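Local coordinates for protein yesU (Bacillus subtilis, PDB 1OQ1) that is of unknown function but adopts a galectin-like, concanavalin-type beta-sandwich fold, which in many relatives binds carbohydrate, at residues A[161-172]-A[175-186]. Residues are numbered along the deposited sequence; the frame is centred on the assembly and turned at random.
Sequences YRMKLIKDKGYV and SINGLPILEWMD
Y161 crosses the N177 side chain obliquely, with CD1 3.6 Å from ND2 and the ring and amide planes 20° apart. The same amide reaches the next residue, R162, whose N donates to N177 OD1 at 2.8 Å, almost head-on to the side-chain carbonyl (C=O...N 178°). Since R162 O accepts from N177 N, one asparagine takes both backbone polar groups of R162, so OD1 appears to stand in for a main-chain acceptor where strand 171-176 enters the type I' turn I176-L179. A water joins R162 O, S175 OG and G178 N, bridging that turn to strand 161-168.

Selenomethionine M163 pairs with I176 across a non-hydrogen-bonded site (CA-CA 4.8 Å). K164 and S175 form the following hydrogen-bonded pair, S175 N lying 3.0 Å from K164 O.

Within the type II' turn D168-Y171, G170 O accepts from D186 N (2.8 Å), although the donor stands above the carbonyl plane. Y171 carries CG anti to its N (chi1 -173°), which directs the ring so that OH lies 3.0 Å from E183 OE2, at the ring edge. E183 OE2 accepts from N2 N. The M185 chain, bent at chi2 and chi3, brings its CE to 3.8 Å from Y171 CB. V172 and W184 exchange two backbone hydrogen bonds, and V172 CG2 meets the edge of the indole.

Thus two successive hairpins form an antiparallel meander, 161-168, 171-176 and 179-185. Strand 161-168 pairs on with strand 63-73, while L165 and V172 pack against F82 of strand 76-86 in the facing sheet of the sandwich.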
# COMPACT_ATOMS: atom_id res chain seq x y z
N TYR A 161 -13.88 4.87 0.02
CA TYR A 161 -13.74 4.23 -1.28
C TYR A 161 -13.25 2.79 -1.06
O TYR A 161 -12.45 2.54 -0.16
CB TYR A 161 -12.74 5.02 -2.13
CG TYR A 161 -13.27 6.39 -2.52
CD1 TYR A 161 -14.00 6.57 -3.70
CD2 TYR A 161 -13.12 7.48 -1.66
CE1 TYR A 161 -14.57 7.80 -4.02
CE2 TYR A 161 -13.70 8.73 -1.97
CZ TYR A 161 -14.42 8.87 -3.15
OH TYR A 161 -15.04 10.07 -3.43
N ARG A 162 -13.77 1.85 -1.86
CA ARG A 162 -13.41 0.44 -1.74
C ARG A 162 -12.20 0.08 -2.60
O ARG A 162 -12.29 0.04 -3.83
CB ARG A 162 -14.61 -0.43 -2.13
CG ARG A 162 -15.69 -0.55 -1.04
CD ARG A 162 -15.22 -1.49 0.06
NE ARG A 162 -16.14 -1.58 1.20
CZ ARG A 162 -17.31 -2.22 1.20
NH1 ARG A 162 -17.73 -2.85 0.11
NH2 ARG A 162 -18.04 -2.25 2.31
N MSE A 163 -11.07 -0.15 -1.94
CA MSE A 163 -9.82 -0.47 -2.63
C MSE A 163 -9.61 -1.98 -2.68
O MSE A 163 -9.84 -2.67 -1.69
CB MSE A 163 -8.66 0.17 -1.87
CG MSE A 163 -9.02 1.51 -1.25
SE MSE A 163 -9.33 2.92 -2.54
CE MSE A 163 -11.09 2.56 -3.17
N LYS A 164 -9.18 -2.49 -3.83
CA LYS A 164 -8.96 -3.93 -3.98
C LYS A 164 -7.72 -4.19 -4.83
O LYS A 164 -7.60 -3.68 -5.94
CB LYS A 164 -10.18 -4.61 -4.62
CG LYS A 164 -10.02 -6.13 -4.76
CD LYS A 164 -11.25 -6.81 -5.35
CE LYS A 164 -12.42 -6.80 -4.36
NZ LYS A 164 -13.61 -7.53 -4.90
N LEU A 165 -6.82 -5.00 -4.29
CA LEU A 165 -5.57 -5.34 -4.95
C LEU A 165 -5.38 -6.85 -5.08
O LEU A 165 -5.55 -7.57 -4.10
CB LEU A 165 -4.41 -4.76 -4.13
CG LEU A 165 -2.99 -5.03 -4.65
CD1 LEU A 165 -2.73 -4.17 -5.87
CD2 LEU A 165 -1.98 -4.72 -3.56
N ILE A 166 -5.05 -7.32 -6.28
CA ILE A 166 -4.80 -8.74 -6.50
C ILE A 166 -3.31 -8.95 -6.73
O ILE A 166 -2.70 -8.23 -7.52
CB ILE A 166 -5.55 -9.28 -7.75
CG1 ILE A 166 -7.06 -9.13 -7.57
CG2 ILE A 166 -5.19 -10.76 -7.97
CD1 ILE A 166 -7.84 -9.48 -8.82
N LYS A 167 -2.74 -9.94 -6.05
CA LYS A 167 -1.32 -10.28 -6.18
C LYS A 167 -1.24 -11.80 -6.33
O LYS A 167 -1.54 -12.54 -5.40
CB LYS A 167 -0.54 -9.83 -4.94
CG LYS A 167 0.88 -10.38 -4.86
CD LYS A 167 1.75 -9.85 -5.98
CE LYS A 167 3.18 -10.38 -5.87
NZ LYS A 167 3.26 -11.85 -6.05
N ASP A 168 -0.83 -12.25 -7.51
CA ASP A 168 -0.74 -13.68 -7.78
C ASP A 168 0.46 -13.93 -8.67
O ASP A 168 0.37 -13.84 -9.90
CB ASP A 168 -2.04 -14.14 -8.45
CG ASP A 168 -2.07 -15.64 -8.69
OD1 ASP A 168 -1.25 -16.35 -8.09
OD2 ASP A 168 -2.94 -16.09 -9.47
N LYS A 169 1.58 -14.23 -8.03
CA LYS A 169 2.84 -14.44 -8.72
C LYS A 169 3.16 -13.19 -9.53
O LYS A 169 3.21 -12.09 -8.97
CB LYS A 169 2.78 -15.71 -9.58
CG LYS A 169 2.67 -16.97 -8.73
CD LYS A 169 2.87 -18.24 -9.54
CE LYS A 169 2.82 -19.47 -8.64
NZ LYS A 169 1.50 -19.62 -7.97
N GLY A 170 3.36 -13.31 -10.84
CA GLY A 170 3.68 -12.12 -11.62
C GLY A 170 2.54 -11.14 -11.85
O GLY A 170 2.77 -10.00 -12.25
N TYR A 171 1.31 -11.57 -11.59
CA TYR A 171 0.13 -10.73 -11.83
C TYR A 171 -0.30 -9.79 -10.70
O TYR A 171 -0.39 -10.19 -9.54
CB TYR A 171 -1.06 -11.62 -12.19
CG TYR A 171 -2.29 -10.86 -12.63
CD1 TYR A 171 -2.29 -10.13 -13.82
CD2 TYR A 171 -3.46 -10.87 -11.87
CE1 TYR A 171 -3.41 -9.43 -14.23
CE2 TYR A 171 -4.59 -10.17 -12.28
CZ TYR A 171 -4.56 -9.45 -13.47
OH TYR A 171 -5.67 -8.76 -13.90
N VAL A 172 -0.57 -8.54 -11.06
CA VAL A 172 -1.05 -7.51 -10.12
C VAL A 172 -2.21 -6.76 -10.79
O VAL A 172 -2.12 -6.38 -11.96
CB VAL A 172 0.04 -6.47 -9.78
CG1 VAL A 172 -0.53 -5.39 -8.86
CG2 VAL A 172 1.23 -7.15 -9.11
N SER A 175 -8.09 -2.00 -8.36
CA SER A 175 -9.37 -1.38 -8.68
C SER A 175 -9.85 -0.52 -7.52
O SER A 175 -9.44 -0.72 -6.38
CB SER A 175 -10.43 -2.44 -9.00
OG SER A 175 -10.73 -3.23 -7.86
N ILE A 176 -10.69 0.46 -7.84
CA ILE A 176 -11.27 1.36 -6.85
C ILE A 176 -12.77 1.39 -7.12
O ILE A 176 -13.20 1.72 -8.23
CB ILE A 176 -10.70 2.79 -6.98
CG1 ILE A 176 -9.20 2.78 -6.65
CG2 ILE A 176 -11.45 3.74 -6.05
CD1 ILE A 176 -8.49 4.11 -6.90
N ASN A 177 -13.56 1.05 -6.11
CA ASN A 177 -15.01 1.00 -6.25
C ASN A 177 -15.38 0.10 -7.43
O ASN A 177 -16.35 0.34 -8.14
CB ASN A 177 -15.60 2.41 -6.43
CG ASN A 177 -15.69 3.18 -5.11
OD1 ASN A 177 -15.12 2.76 -4.11
ND2 ASN A 177 -16.41 4.29 -5.11
N GLY A 178 -14.57 -0.94 -7.63
CA GLY A 178 -14.81 -1.89 -8.70
C GLY A 178 -14.29 -1.51 -10.08
O GLY A 178 -14.32 -2.33 -11.00
N LEU A 179 -13.83 -0.27 -10.23
CA LEU A 179 -13.31 0.19 -11.52
C LEU A 179 -11.84 -0.19 -11.66
O LEU A 179 -11.02 0.18 -10.83
CB LEU A 179 -13.44 1.71 -11.63
CG LEU A 179 -12.90 2.35 -12.92
CD1 LEU A 179 -13.81 1.98 -14.09
CD2 LEU A 179 -12.82 3.87 -12.76
N PRO A 180 -11.50 -0.96 -12.71
CA PRO A 180 -10.09 -1.34 -12.87
C PRO A 180 -9.26 -0.08 -13.08
O PRO A 180 -9.63 0.79 -13.86
CB PRO A 180 -10.12 -2.22 -14.12
CG PRO A 180 -11.50 -2.81 -14.10
CD PRO A 180 -12.34 -1.62 -13.72
N ILE A 181 -8.14 0.01 -12.37
CA ILE A 181 -7.25 1.17 -12.45
C ILE A 181 -5.99 0.84 -13.24
O ILE A 181 -5.59 1.59 -14.13
CB ILE A 181 -6.86 1.65 -11.03
CG1 ILE A 181 -8.12 2.06 -10.26
CG2 ILE A 181 -5.88 2.83 -11.11
CD1 ILE A 181 -8.91 3.16 -10.94
N LEU A 182 -5.37 -0.29 -12.91
CA LEU A 182 -4.17 -0.72 -13.63
C LEU A 182 -3.96 -2.20 -13.40
O LEU A 182 -4.52 -2.78 -12.48
CB LEU A 182 -2.94 0.07 -13.15
CG LEU A 182 -2.46 -0.03 -11.69
CD1 LEU A 182 -1.77 -1.36 -11.43
CD2 LEU A 182 -1.49 1.11 -11.40
N GLU A 183 -3.16 -2.82 -14.26
CA GLU A 183 -2.85 -4.24 -14.12
C GLU A 183 -1.46 -4.48 -14.70
O GLU A 183 -1.00 -3.72 -15.56
CB GLU A 183 -3.91 -5.11 -14.80
CG GLU A 183 -3.79 -5.28 -16.30
CD GLU A 183 -4.81 -6.28 -16.83
OE1 GLU A 183 -4.70 -6.69 -18.01
OE2 GLU A 183 -5.73 -6.65 -16.07
N TRP A 184 -0.79 -5.52 -14.23
CA TRP A 184 0.57 -5.79 -14.68
C TRP A 184 0.93 -7.26 -14.57
O TRP A 184 0.45 -7.96 -13.68
CB TRP A 184 1.53 -4.97 -13.82
CG TRP A 184 2.99 -5.15 -14.13
CD1 TRP A 184 3.61 -4.89 -15.32
CD2 TRP A 184 4.01 -5.54 -13.21
NE1 TRP A 184 4.97 -5.09 -15.19
CE2 TRP A 184 5.24 -5.49 -13.91
CE3 TRP A 184 4.01 -5.92 -11.86
CZ2 TRP A 184 6.46 -5.80 -13.30
CZ3 TRP A 184 5.23 -6.24 -11.26
CH2 TRP A 184 6.43 -6.17 -11.98
N MSE A 185 1.77 -7.72 -15.49
CA MSE A 185 2.22 -9.11 -15.46
C MSE A 185 3.74 -9.09 -15.54
O MSE A 185 4.32 -8.84 -16.60
CB MSE A 185 1.66 -9.92 -16.64
CG MSE A 185 2.13 -11.37 -16.68
SE MSE A 185 1.58 -12.44 -15.14
CE MSE A 185 -0.22 -12.87 -15.70
N ASP A 186 4.37 -9.34 -14.39
CA ASP A 186 5.83 -9.38 -14.28
C ASP A 186 6.30 -10.65 -14.98
O ASP A 186 5.85 -11.74 -14.63
CB ASP A 186 6.22 -9.43 -12.80
CG ASP A 186 7.71 -9.26 -12.57
OD1 ASP A 186 8.48 -9.27 -13.56
OD2 ASP A 186 8.12 -9.12 -11.40
O HOH W 1 -12.39 -1.95 -5.94
O HOH W 2 -8.43 -5.55 -8.21